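Local atomic coordinates of Dye-decolorizing peroxidase (Irpex lacteus, PDB entry 7D8M), a protein that binds heme b and probably acts as a peroxidase, oxidising dyes and similar substrates at the expense of hydrogen peroxide. Residues R319-Q324 with F388-S393; W380-R385 with I402-P407; S393-L398 with E409-D414. All coordinates share one frame; numbering follows the deposited sequence.

Contact 1 of 3, residues R319-Q324 with F388-S393; sequences RDLEGQ and FSKGPS. With HEM (protoporphyrin IX containing Fe), chain B.
Lys390 and Asp320 meet tip to tip in a salt bridge that joins a heme-binding helix of this DyP-type peroxidase to a surface loop. The helix is the short segment 319-323. The loop follows helix 373-381.

The charged contact is a single short bond. Lys390 NZ donates to Asp320 OD2 at 2.6 Å and meets the oxygen nearly along its C-O axis. The lysine chain bends at its second torsion (chi2 -51°), which turns CD out of a straight run; beyond CD the chain is extended. Both charges have further partners. Arg314 forms a second salt bridge to Asp320 OD2, and Lys390 NZ also donates to Leu300 O. A carboxylate held between two cations would probably stay ionised.

The apolar contact belongs to Leu321. Both of its methyl groups lie near Phe388 O, and CD1 also covers the ring. Leu321 CD1 sits over one face of Phe388 in a CH-pi contact, 4.2 Å from the ring centroid. The methyl is 22° off the ring normal, displaced toward the rim. Leu321 CD2 is 3.7 Å from Phe388 O and packs beside the Ser389 side chain.

The same helix carries the link to the cofactor. Arg319, its first residue, takes no part in the loop contact and stretches to a heme propionate. Asn289 and Phe291 also bind its guanidinium: Asn289 OD1 accepts from NH2, Phe291 O accepts from NH1, and the Phe291 ring adds a cation-pi contact. The helix thus has the propionate on one side and the loop on another. The propionate bond runs from Arg319 NH2 to heme O1D, 3.0 Å long and nearly straight at 164°.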
loop_
_atom_site.group_PDB
_atom_site.type_symbol
_atom_site.label_atom_id
_atom_site.label_comp_id
_atom_site.label_asym_id
_atom_site.label_seq_id
_atom_site.Cartn_x
_atom_site.Cartn_y
_atom_site.Cartn_z
ATOM N N ARG A 319 9.739 -13.425 -3.999
ATOM C CA ARG A 319 9.164 -14.764 -3.922
ATOM C C ARG A 319 10.234 -15.846 -3.998
ATOM O O ARG A 319 10.088 -16.904 -3.375
ATOM C CB ARG A 319 8.142 -14.969 -5.048
ATOM C CG ARG A 319 7.045 -13.927 -5.111
ATOM C CD ARG A 319 6.235 -14.049 -6.389
ATOM N NE ARG A 319 5.227 -12.995 -6.467
ATOM C CZ ARG A 319 4.053 -13.114 -7.078
ATOM N NH1 ARG A 319 3.729 -14.250 -7.684
ATOM N NH2 ARG A 319 3.206 -12.087 -7.086
ATOM N N ASP A 320 11.312 -15.605 -4.749
ATOM C CA ASP A 320 12.308 -16.652 -4.946
ATOM C C ASP A 320 13.151 -16.858 -3.692
ATOM O O ASP A 320 13.477 -17.995 -3.336
ATOM C CB ASP A 320 13.186 -16.325 -6.160
ATOM C CG ASP A 320 13.897 -14.992 -6.035
ATOM O OD1 ASP A 320 13.368 -14.074 -5.354
ATOM O OD2 ASP A 320 14.987 -14.853 -6.633
ATOM N N LEU A 321 13.496 -15.774 -2.995
ATOM C CA LEU A 321 14.235 -15.909 -1.744
ATOM C C LEU A 321 13.417 -16.672 -0.711
ATOM O O LEU A 321 13.924 -17.593 -0.059
ATOM C CB LEU A 321 14.624 -14.533 -1.206
ATOM C CG LEU A 321 15.449 -13.569 -2.058
ATOM C CD1 LEU A 321 16.126 -12.577 -1.143
ATOM C CD2 LEU A 321 16.487 -14.277 -2.956
ATOM N N GLU A 322 12.139 -16.303 -0.556
ATOM C CA GLU A 322 11.263 -17.000 0.386
ATOM C C GLU A 322 11.057 -18.443 -0.043
ATOM O O GLU A 322 11.096 -19.358 0.789
ATOM C CB GLU A 322 9.918 -16.276 0.495
ATOM C CG GLU A 322 8.947 -16.870 1.546
ATOM C CD GLU A 322 7.612 -16.128 1.643
ATOM O OE1 GLU A 322 7.494 -14.991 1.134
ATOM O OE2 GLU A 322 6.669 -16.685 2.244
ATOM N N GLY A 323 10.861 -18.664 -1.347
ATOM C CA GLY A 323 10.606 -20.002 -1.834
ATOM C C GLY A 323 11.794 -20.917 -1.653
ATOM O O GLY A 323 11.628 -22.133 -1.538
ATOM N N GLN A 324 12.999 -20.350 -1.620
ATOM C CA GLN A 324 14.211 -21.081 -1.269
ATOM C C GLN A 324 14.343 -21.314 0.230
ATOM O O GLN A 324 15.320 -21.944 0.655
ATOM C CB GLN A 324 15.449 -20.335 -1.765
ATOM C CG GLN A 324 15.740 -20.491 -3.251
ATOM C CD GLN A 324 16.817 -19.539 -3.716
ATOM O OE1 GLN A 324 16.567 -18.345 -3.909
ATOM N NE2 GLN A 324 18.027 -20.054 -3.892
ATOM N N PHE A 388 19.921 -10.109 -1.575
ATOM C CA PHE A 388 21.082 -10.942 -1.323
ATOM C C PHE A 388 20.866 -12.320 -1.947
ATOM O O PHE A 388 19.762 -12.661 -2.402
ATOM C CB PHE A 388 21.346 -11.060 0.181
ATOM C CG PHE A 388 20.268 -11.803 0.931
ATOM C CD1 PHE A 388 20.369 -13.169 1.142
ATOM C CD2 PHE A 388 19.155 -11.135 1.411
ATOM C CE1 PHE A 388 19.389 -13.859 1.815
ATOM C CE2 PHE A 388 18.155 -11.823 2.093
ATOM C CZ PHE A 388 18.273 -13.182 2.297
ATOM N N SER A 389 21.942 -13.115 -1.956
ATOM C CA SER A 389 22.067 -14.482 -2.477
ATOM C C SER A 389 22.306 -14.521 -3.981
ATOM O O SER A 389 22.330 -15.624 -4.552
ATOM C CB SER A 389 20.856 -15.382 -2.176
ATOM O OG SER A 389 19.727 -15.009 -2.950
ATOM N N LYS A 390 22.465 -13.382 -4.649
ATOM C CA LYS A 390 22.719 -13.412 -6.079
ATOM C C LYS A 390 24.227 -13.484 -6.322
ATOM O O LYS A 390 25.030 -13.477 -5.384
ATOM C CB LYS A 390 22.077 -12.203 -6.761
ATOM C CG LYS A 390 20.608 -11.994 -6.379
ATOM C CD LYS A 390 19.819 -13.289 -6.568
ATOM C CE LYS A 390 18.327 -13.051 -6.492
ATOM N NZ LYS A 390 17.540 -14.277 -6.760
ATOM N N GLY A 391 24.620 -13.560 -7.592
ATOM C CA GLY A 391 26.021 -13.615 -7.941
ATOM C C GLY A 391 26.792 -12.445 -7.365
ATOM O O GLY A 391 26.355 -11.293 -7.450
ATOM N N PRO A 392 27.973 -12.720 -6.789
ATOM C CA PRO A 392 28.687 -11.683 -6.017
ATOM C C PRO A 392 29.039 -10.437 -6.811
ATOM O O PRO A 392 29.181 -9.362 -6.216
ATOM C CB PRO A 392 29.957 -12.403 -5.536
ATOM C CG PRO A 392 29.694 -13.851 -5.711
ATOM C CD PRO A 392 28.702 -14.000 -6.818
ATOM N N SER A 393 29.189 -10.533 -8.129
ATOM C CA SER A 393 29.509 -9.361 -8.936
ATOM C C SER A 393 28.279 -8.702 -9.543
ATOM O O SER A 393 28.407 -7.655 -10.189
ATOM C CB SER A 393 30.493 -9.746 -10.050
ATOM O OG SER A 393 29.805 -10.384 -11.117
HETATM C CHA HEM B . 2.864 -4.216 -6.449
HETATM C CHB HEM B . 2.679 0.277 -8.267
HETATM C CHC HEM B . 4.049 2.043 -3.951
HETATM C CHD HEM B . 4.714 -2.470 -2.302
HETATM C C1A HEM B . 2.671 -3.163 -7.315
HETATM C C2A HEM B . 2.163 -3.252 -8.671
HETATM C C3A HEM B . 2.101 -2.002 -9.165
HETATM C C4A HEM B . 2.567 -1.091 -8.141
HETATM C CMA HEM B . 1.630 -1.558 -10.562
HETATM C CAA HEM B . 1.763 -4.573 -9.381
HETATM C CBA HEM B . 0.295 -4.897 -9.107
HETATM C CGA HEM B . 0.149 -5.957 -8.033
HETATM O O1A HEM B . 0.989 -6.886 -7.980
HETATM O O2A HEM B . -0.832 -5.892 -7.240
HETATM C C1B HEM B . 2.997 1.136 -7.243
HETATM C C2B HEM B . 2.937 2.578 -7.323
HETATM C C3B HEM B . 3.329 3.064 -6.129
HETATM C C4B HEM B . 3.628 1.946 -5.263
HETATM C CMB HEM B . 2.524 3.350 -8.610
HETATM C CAB HEM B . 3.429 4.532 -5.646
HETATM C CBB HEM B . 2.793 5.549 -6.238
HETATM C C1C HEM B . 4.422 0.985 -3.138
HETATM C C2C HEM B . 5.038 1.073 -1.825
HETATM C C3C HEM B . 5.215 -0.183 -1.366
HETATM C C4C HEM B . 4.736 -1.095 -2.388
HETATM C CMC HEM B . 5.369 2.414 -1.127
HETATM C CAC HEM B . 5.844 -0.675 -0.036
HETATM C CBC HEM B . 6.717 0.057 0.678
HETATM C C1D HEM B . 4.157 -3.324 -3.231
HETATM C C2D HEM B . 3.870 -4.739 -3.056
HETATM C C3D HEM B . 3.369 -5.215 -4.197
HETATM C C4D HEM B . 3.311 -4.121 -5.147
HETATM C CMD HEM B . 4.108 -5.577 -1.789
HETATM C CAD HEM B . 2.939 -6.672 -4.459
HETATM C CBD HEM B . 4.156 -7.453 -4.963
HETATM C CGD HEM B . 3.844 -8.923 -5.145
HETATM O O1D HEM B . 4.317 -9.510 -6.153
HETATM O O2D HEM B . 3.116 -9.510 -4.296
HETATM N NA HEM B . 2.913 -1.838 -7.031
HETATM N NB HEM B . 3.422 0.776 -5.971
HETATM N NC HEM B . 4.266 -0.346 -3.446
HETATM N ND HEM B . 3.786 -2.971 -4.517
HETATM FE FE HEM B . 3.756 -1.079 -5.290
#

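Contact 2 of 3, residues W380-R385 with I402-P407; sequences WANNPR and IGQGSP. With HEM (protoporphyrin IX containing Fe), chain B.
Asn382 has the most surface buried here, and its side-chain oxygen grips the backbone of Gln404. Gln404 N donates to Asn382 OD1 at 2.9 Å, with an N-H...O angle of 163°. Asn382 CG lies beside the backbone N, anti to the carbonyl carbon (chi1 -62°), and from there OD1 reaches Gln404 N. The donor stands well above the plane of the asparagine amide, 59° out of it. OD1 has a second donor in Gln377 NE2, and Asn382 ND2 gives its own bond to Leu102 O. The amide is therefore held at both ends and its rotation is fixed.

Ala381 comes next in buried surface. Ala381 CB packs on Ile402 CD1 at 3.6 Å. Ile402 in turn covers part of the heme: its CG2 is 3.5 Å from heme CHC. Ala381 thus backs a residue of the heme pocket. Between these two contacts the backbones come close, with CA atoms 4.7 Å apart at Asn382 and Gly403. A side chain on Gly403 would press on Ala381 O.

The side chain of Gln404 leaves the backbone pointing away from the 380-385 segment; NE2 bonds to Asp104 OD1 and Leu102 O.

The contact lies where helix 373-381 ends and the chain runs out into a loop. Gln377, one turn back in that helix, also donates to Ile402 O. Ile402 also touches helix 312-316 at Thr316 and at His312, the axial ligand of the heme iron. Ile402, at the start of the 402-407 loop that leads to strand 409-411, lies between the end of helix 373-381 and the heme.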
loop_
_atom_site.group_PDB
_atom_site.type_symbol
_atom_site.label_atom_id
_atom_site.label_comp_id
_atom_site.label_asym_id
_atom_site.label_seq_id
_atom_site.Cartn_x
_atom_site.Cartn_y
_atom_site.Cartn_z
ATOM N N TRP A 380 14.506 -3.251 1.526
ATOM C CA TRP A 380 14.451 -3.880 0.212
ATOM C C TRP A 380 14.496 -2.840 -0.900
ATOM O O TRP A 380 15.483 -2.789 -1.643
ATOM C CB TRP A 380 13.204 -4.758 0.127
ATOM C CG TRP A 380 13.305 -5.989 0.965
ATOM C CD1 TRP A 380 14.419 -6.452 1.614
ATOM C CD2 TRP A 380 12.264 -6.933 1.232
ATOM N NE1 TRP A 380 14.129 -7.620 2.273
ATOM C CE2 TRP A 380 12.818 -7.943 2.047
ATOM C CE3 TRP A 380 10.920 -7.030 0.848
ATOM C CZ2 TRP A 380 12.073 -9.033 2.497
ATOM C CZ3 TRP A 380 10.180 -8.117 1.295
ATOM C CH2 TRP A 380 10.766 -9.108 2.108
ATOM N N ALA A 381 13.473 -1.993 -1.016
ATOM C CA ALA A 381 13.408 -1.019 -2.103
ATOM C C ALA A 381 14.585 -0.051 -2.066
ATOM O O ALA A 381 15.201 0.231 -3.104
ATOM C CB ALA A 381 12.088 -0.254 -2.034
ATOM N N ASN A 382 14.903 0.480 -0.882
ATOM C CA ASN A 382 15.954 1.481 -0.732
ATOM C C ASN A 382 17.337 0.870 -0.563
ATOM O O ASN A 382 18.310 1.613 -0.399
ATOM C CB ASN A 382 15.691 2.385 0.483
ATOM C CG ASN A 382 14.409 3.175 0.374
ATOM O OD1 ASN A 382 13.748 3.194 -0.665
ATOM N ND2 ASN A 382 14.062 3.863 1.458
ATOM N N ASN A 383 17.446 -0.450 -0.563
ATOM C CA ASN A 383 18.698 -1.116 -0.241
ATOM C C ASN A 383 19.412 -1.506 -1.528
ATOM O O ASN A 383 18.928 -2.398 -2.241
ATOM C CB ASN A 383 18.408 -2.349 0.607
ATOM C CG ASN A 383 19.658 -3.001 1.154
ATOM O OD1 ASN A 383 20.770 -2.735 0.698
ATOM N ND2 ASN A 383 19.476 -3.877 2.133
ATOM N N PRO A 384 20.563 -0.902 -1.862
ATOM C CA PRO A 384 21.222 -1.232 -3.136
ATOM C C PRO A 384 21.882 -2.602 -3.159
ATOM O O PRO A 384 22.339 -3.019 -4.227
ATOM C CB PRO A 384 22.260 -0.116 -3.302
ATOM C CG PRO A 384 22.546 0.336 -1.921
ATOM C CD PRO A 384 21.274 0.162 -1.132
ATOM N N ARG A 385 21.949 -3.317 -2.039
ATOM C CA ARG A 385 22.485 -4.673 -2.042
ATOM C C ARG A 385 21.403 -5.724 -1.819
ATOM O O ARG A 385 21.723 -6.882 -1.538
ATOM C CB ARG A 385 23.613 -4.817 -1.007
ATOM C CG ARG A 385 23.244 -4.497 0.434
ATOM C CD ARG A 385 22.959 -5.765 1.267
ATOM N NE ARG A 385 22.218 -5.475 2.495
ATOM C CZ ARG A 385 21.312 -6.287 3.036
ATOM N NH1 ARG A 385 21.023 -7.454 2.459
ATOM N NH2 ARG A 385 20.699 -5.927 4.147
ATOM N N ILE A 402 9.889 2.921 -6.425
ATOM C CA ILE A 402 9.744 3.549 -5.116
ATOM C C ILE A 402 11.063 3.750 -4.383
ATOM O O ILE A 402 11.056 4.353 -3.300
ATOM C CB ILE A 402 8.768 2.760 -4.220
ATOM C CG1 ILE A 402 9.295 1.343 -3.969
ATOM C CG2 ILE A 402 7.367 2.769 -4.832
ATOM C CD1 ILE A 402 8.710 0.662 -2.711
ATOM N N GLY A 403 12.192 3.281 -4.914
ATOM C CA GLY A 403 13.435 3.373 -4.160
ATOM C C GLY A 403 13.854 4.818 -3.934
ATOM O O GLY A 403 13.768 5.659 -4.829
ATOM N N GLN A 404 14.291 5.114 -2.711
ATOM C CA GLN A 404 14.766 6.455 -2.368
ATOM C C GLN A 404 15.935 6.341 -1.402
ATOM O O GLN A 404 16.350 5.246 -1.017
ATOM C CB GLN A 404 13.714 7.331 -1.670
ATOM C CG GLN A 404 12.263 7.066 -1.908
ATOM C CD GLN A 404 11.414 8.068 -1.126
ATOM O OE1 GLN A 404 10.921 9.051 -1.685
ATOM N NE2 GLN A 404 11.261 7.832 0.174
ATOM N N GLY A 405 16.378 7.505 -0.912
ATOM C CA GLY A 405 17.346 7.598 0.158
ATOM C C GLY A 405 18.787 7.652 -0.298
ATOM O O GLY A 405 19.657 8.053 0.488
ATOM N N SER A 406 19.062 7.255 -1.547
ATOM C CA SER A 406 20.394 7.237 -2.143
ATOM C C SER A 406 20.277 7.784 -3.559
ATOM O O SER A 406 19.157 8.068 -4.007
ATOM C CB SER A 406 20.977 5.816 -2.176
ATOM O OG SER A 406 20.680 5.040 -1.038
ATOM N N PRO A 407 21.387 7.939 -4.296
ATOM C CA PRO A 407 21.280 8.148 -5.750
ATOM C C PRO A 407 20.492 7.020 -6.397
ATOM O O PRO A 407 20.741 5.839 -6.143
ATOM C CB PRO A 407 22.739 8.166 -6.220
ATOM C CG PRO A 407 23.523 7.610 -5.090
ATOM C CD PRO A 407 22.791 8.003 -3.853
HETATM C CHA HEM B . 2.864 -4.216 -6.449
HETATM C CHB HEM B . 2.679 0.277 -8.267
HETATM C CHC HEM B . 4.049 2.043 -3.951
HETATM C CHD HEM B . 4.714 -2.470 -2.302
HETATM C C1A HEM B . 2.671 -3.163 -7.315
HETATM C C2A HEM B . 2.163 -3.252 -8.671
HETATM C C3A HEM B . 2.101 -2.002 -9.165
HETATM C C4A HEM B . 2.567 -1.091 -8.141
HETATM C CMA HEM B . 1.630 -1.558 -10.562
HETATM C CAA HEM B . 1.763 -4.573 -9.381
HETATM C CBA HEM B . 0.295 -4.897 -9.107
HETATM C CGA HEM B . 0.149 -5.957 -8.033
HETATM O O1A HEM B . 0.989 -6.886 -7.980
HETATM O O2A HEM B . -0.832 -5.892 -7.240
HETATM C C1B HEM B . 2.997 1.136 -7.243
HETATM C C2B HEM B . 2.937 2.578 -7.323
HETATM C C3B HEM B . 3.329 3.064 -6.129
HETATM C C4B HEM B . 3.628 1.946 -5.263
HETATM C CMB HEM B . 2.524 3.350 -8.610
HETATM C CAB HEM B . 3.429 4.532 -5.646
HETATM C CBB HEM B . 2.793 5.549 -6.238
HETATM C C1C HEM B . 4.422 0.985 -3.138
HETATM C C2C HEM B . 5.038 1.073 -1.825
HETATM C C3C HEM B . 5.215 -0.183 -1.366
HETATM C C4C HEM B . 4.736 -1.095 -2.388
HETATM C CMC HEM B . 5.369 2.414 -1.127
HETATM C CAC HEM B . 5.844 -0.675 -0.036
HETATM C CBC HEM B . 6.717 0.057 0.678
HETATM C C1D HEM B . 4.157 -3.324 -3.231
HETATM C C2D HEM B . 3.870 -4.739 -3.056
HETATM C C3D HEM B . 3.369 -5.215 -4.197
HETATM C C4D HEM B . 3.311 -4.121 -5.147
HETATM C CMD HEM B . 4.108 -5.577 -1.789
HETATM C CAD HEM B . 2.939 -6.672 -4.459
HETATM C CBD HEM B . 4.156 -7.453 -4.963
HETATM C CGD HEM B . 3.844 -8.923 -5.145
HETATM O O1D HEM B . 4.317 -9.510 -6.153
HETATM O O2D HEM B . 3.116 -9.510 -4.296
HETATM N NA HEM B . 2.913 -1.838 -7.031
HETATM N NB HEM B . 3.422 0.776 -5.971
HETATM N NC HEM B . 4.266 -0.346 -3.446
HETATM N ND HEM B . 3.786 -2.971 -4.517
HETATM FE FE HEM B . 3.756 -1.079 -5.290
#

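Contact 3 of 3, residues S393-L398 with E409-D414; sequences SIQLGL and ETFGLD
Glu409 O accepts a hydrogen bond from Leu398 N at 3.0 Å. The same oxygen receives a CA-H...O contact from Gly397. The carboxylate of Glu409 is held elsewhere, by Ser421.

Thr410 pairs with Gly397 in a single antiparallel bridge, as a non-hydrogen-bonded pair. Gly397 has no side chain, and the CA atoms of Gly397 and Thr410 come to 4.4 Å; a CB there would clash with Glu409 O. Thr410 OG1 donates to Leu398 O at 2.6 Å, from above the carbonyl plane.

Phe411 N donates to Leu396 O at 2.8 Å. Its ring takes the side chain of Gln395 over one face. Gln395 runs extended beyond CG (chi2 166°), which carries CD over the ring. Gln395 CB stands 3.6 Å from the ring centroid in a CH-pi contact, and NE2 reaches Phe411 CZ at 3.3 Å. Amide and ring planes are 34° apart. An alanine here removes the ring under Gln395, and the glutamine side chain would probably be freer to turn.

Gly412 then turns the chain away. Strand 409-411 pairs with strand 421-423 through Thr410 and Phe422, and segment 393-398 runs beside it in the loop after helix 373-381.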
loop_
_atom_site.group_PDB
_atom_site.type_symbol
_atom_site.label_atom_id
_atom_site.label_comp_id
_atom_site.label_asym_id
_atom_site.label_seq_id
_atom_site.Cartn_x
_atom_site.Cartn_y
_atom_site.Cartn_z
ATOM N N SER A 393 29.189 -10.533 -8.129
ATOM C CA SER A 393 29.509 -9.361 -8.936
ATOM C C SER A 393 28.279 -8.702 -9.543
ATOM O O SER A 393 28.407 -7.655 -10.189
ATOM C CB SER A 393 30.493 -9.746 -10.050
ATOM O OG SER A 393 29.805 -10.384 -11.117
ATOM N N ILE A 394 27.101 -9.290 -9.363
ATOM C CA ILE A 394 25.880 -8.791 -9.987
ATOM C C ILE A 394 25.422 -7.553 -9.221
ATOM O O ILE A 394 25.067 -7.637 -8.045
ATOM C CB ILE A 394 24.789 -9.865 -10.021
ATOM C CG1 ILE A 394 25.212 -11.014 -10.947
ATOM C CG2 ILE A 394 23.460 -9.266 -10.479
ATOM C CD1 ILE A 394 24.274 -12.212 -10.878
ATOM N N GLN A 395 25.461 -6.401 -9.885
ATOM C CA GLN A 395 25.042 -5.144 -9.291
ATOM C C GLN A 395 23.520 -5.060 -9.253
ATOM O O GLN A 395 22.822 -5.584 -10.124
ATOM C CB GLN A 395 25.617 -3.968 -10.082
ATOM C CG GLN A 395 27.148 -3.850 -10.039
ATOM C CD GLN A 395 27.695 -2.883 -11.094
ATOM O OE1 GLN A 395 27.776 -3.214 -12.289
ATOM N NE2 GLN A 395 28.074 -1.686 -10.658
ATOM N N LEU A 396 23.006 -4.388 -8.229
ATOM C CA LEU A 396 21.567 -4.384 -7.992
ATOM C C LEU A 396 21.040 -2.960 -8.005
ATOM O O LEU A 396 20.512 -2.506 -9.027
ATOM C CB LEU A 396 21.260 -5.096 -6.672
ATOM C CG LEU A 396 21.848 -6.511 -6.607
ATOM C CD1 LEU A 396 22.059 -6.991 -5.179
ATOM C CD2 LEU A 396 21.008 -7.512 -7.395
ATOM N N GLY A 397 21.203 -2.235 -6.894
ATOM C CA GLY A 397 20.721 -0.872 -6.819
ATOM C C GLY A 397 19.317 -0.792 -6.240
ATOM O O GLY A 397 18.807 -1.734 -5.625
ATOM N N LEU A 398 18.680 0.357 -6.465
ATOM C CA LEU A 398 17.397 0.671 -5.848
ATOM C C LEU A 398 16.227 0.164 -6.687
ATOM O O LEU A 398 16.333 -0.040 -7.903
ATOM C CB LEU A 398 17.247 2.181 -5.649
ATOM C CG LEU A 398 18.290 2.917 -4.807
ATOM C CD1 LEU A 398 17.760 4.292 -4.407
ATOM C CD2 LEU A 398 18.693 2.091 -3.583
ATOM N N GLU A 409 20.114 4.875 -8.639
ATOM C CA GLU A 409 20.740 4.021 -9.637
ATOM C C GLU A 409 20.221 2.596 -9.503
ATOM O O GLU A 409 20.268 2.014 -8.414
ATOM C CB GLU A 409 22.262 4.035 -9.492
ATOM C CG GLU A 409 22.976 3.606 -10.754
ATOM C CD GLU A 409 24.496 3.657 -10.640
ATOM O OE1 GLU A 409 25.027 3.643 -9.507
ATOM O OE2 GLU A 409 25.154 3.698 -11.697
ATOM N N THR A 410 19.759 2.033 -10.620
ATOM C CA THR A 410 19.228 0.677 -10.686
ATOM C C THR A 410 19.944 -0.073 -11.806
ATOM O O THR A 410 20.037 0.440 -12.925
ATOM C CB THR A 410 17.718 0.689 -10.960
ATOM O OG1 THR A 410 17.026 1.481 -9.957
ATOM C CG2 THR A 410 17.174 -0.748 -10.987
ATOM N N PHE A 411 20.419 -1.286 -11.517
ATOM C CA PHE A 411 21.025 -2.159 -12.520
ATOM C C PHE A 411 20.059 -3.274 -12.934
ATOM O O PHE A 411 19.013 -3.494 -12.315
ATOM C CB PHE A 411 22.333 -2.767 -11.997
ATOM C CG PHE A 411 23.397 -1.751 -11.665
ATOM C CD1 PHE A 411 24.426 -1.481 -12.569
ATOM C CD2 PHE A 411 23.381 -1.081 -10.447
ATOM C CE1 PHE A 411 25.409 -0.552 -12.268
ATOM C CE2 PHE A 411 24.355 -0.152 -10.139
ATOM C CZ PHE A 411 25.380 0.114 -11.051
ATOM N N GLY A 412 20.426 -3.974 -14.014
ATOM C CA GLY A 412 19.719 -5.156 -14.470
ATOM C C GLY A 412 18.471 -4.917 -15.297
ATOM O O GLY A 412 17.825 -5.894 -15.709
ATOM N N LEU A 413 18.110 -3.662 -15.564
ATOM C CA LEU A 413 16.870 -3.391 -16.290
ATOM C C LEU A 413 16.982 -3.748 -17.771
ATOM O O LEU A 413 15.978 -4.107 -18.392
ATOM C CB LEU A 413 16.482 -1.927 -16.136
ATOM C CG LEU A 413 16.150 -1.476 -14.714
ATOM C CD1 LEU A 413 15.756 -0.023 -14.762
ATOM C CD2 LEU A 413 15.029 -2.335 -14.130
ATOM N N ASP A 414 18.187 -3.657 -18.348
ATOM C CA ASP A 414 18.414 -4.060 -19.735
ATOM C C ASP A 414 18.631 -5.569 -19.802
ATOM O O ASP A 414 19.635 -6.077 -19.292
ATOM C CB ASP A 414 19.615 -3.313 -20.325
ATOM C CG ASP A 414 19.748 -3.510 -21.829
ATOM O OD1 ASP A 414 19.108 -4.426 -22.373
ATOM O OD2 ASP A 414 20.497 -2.745 -22.472
#

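From the N terminus, segment 319-324 comes first. Contact 1 closes the longest loop, 63 residues between its segments, which includes strands 334-340 and 359-366 and helix 373-381. Contact 2 opens inside that loop, at the end of helix 373-381, and closes beyond it at 402-407. The two therefore cross. Contact 3 starts at Ser393, the last residue of contact 1, so these two stand in series. It closes at 409-414 and crosses contact 2. Pro384 O and Gly397 N, 3.0 Å apart, probably bond contacts 2 and 3 directly. Contacts 1 and 2 both reach the heme; contact 3 ties the loop after helix 373-381 to strand 409-411.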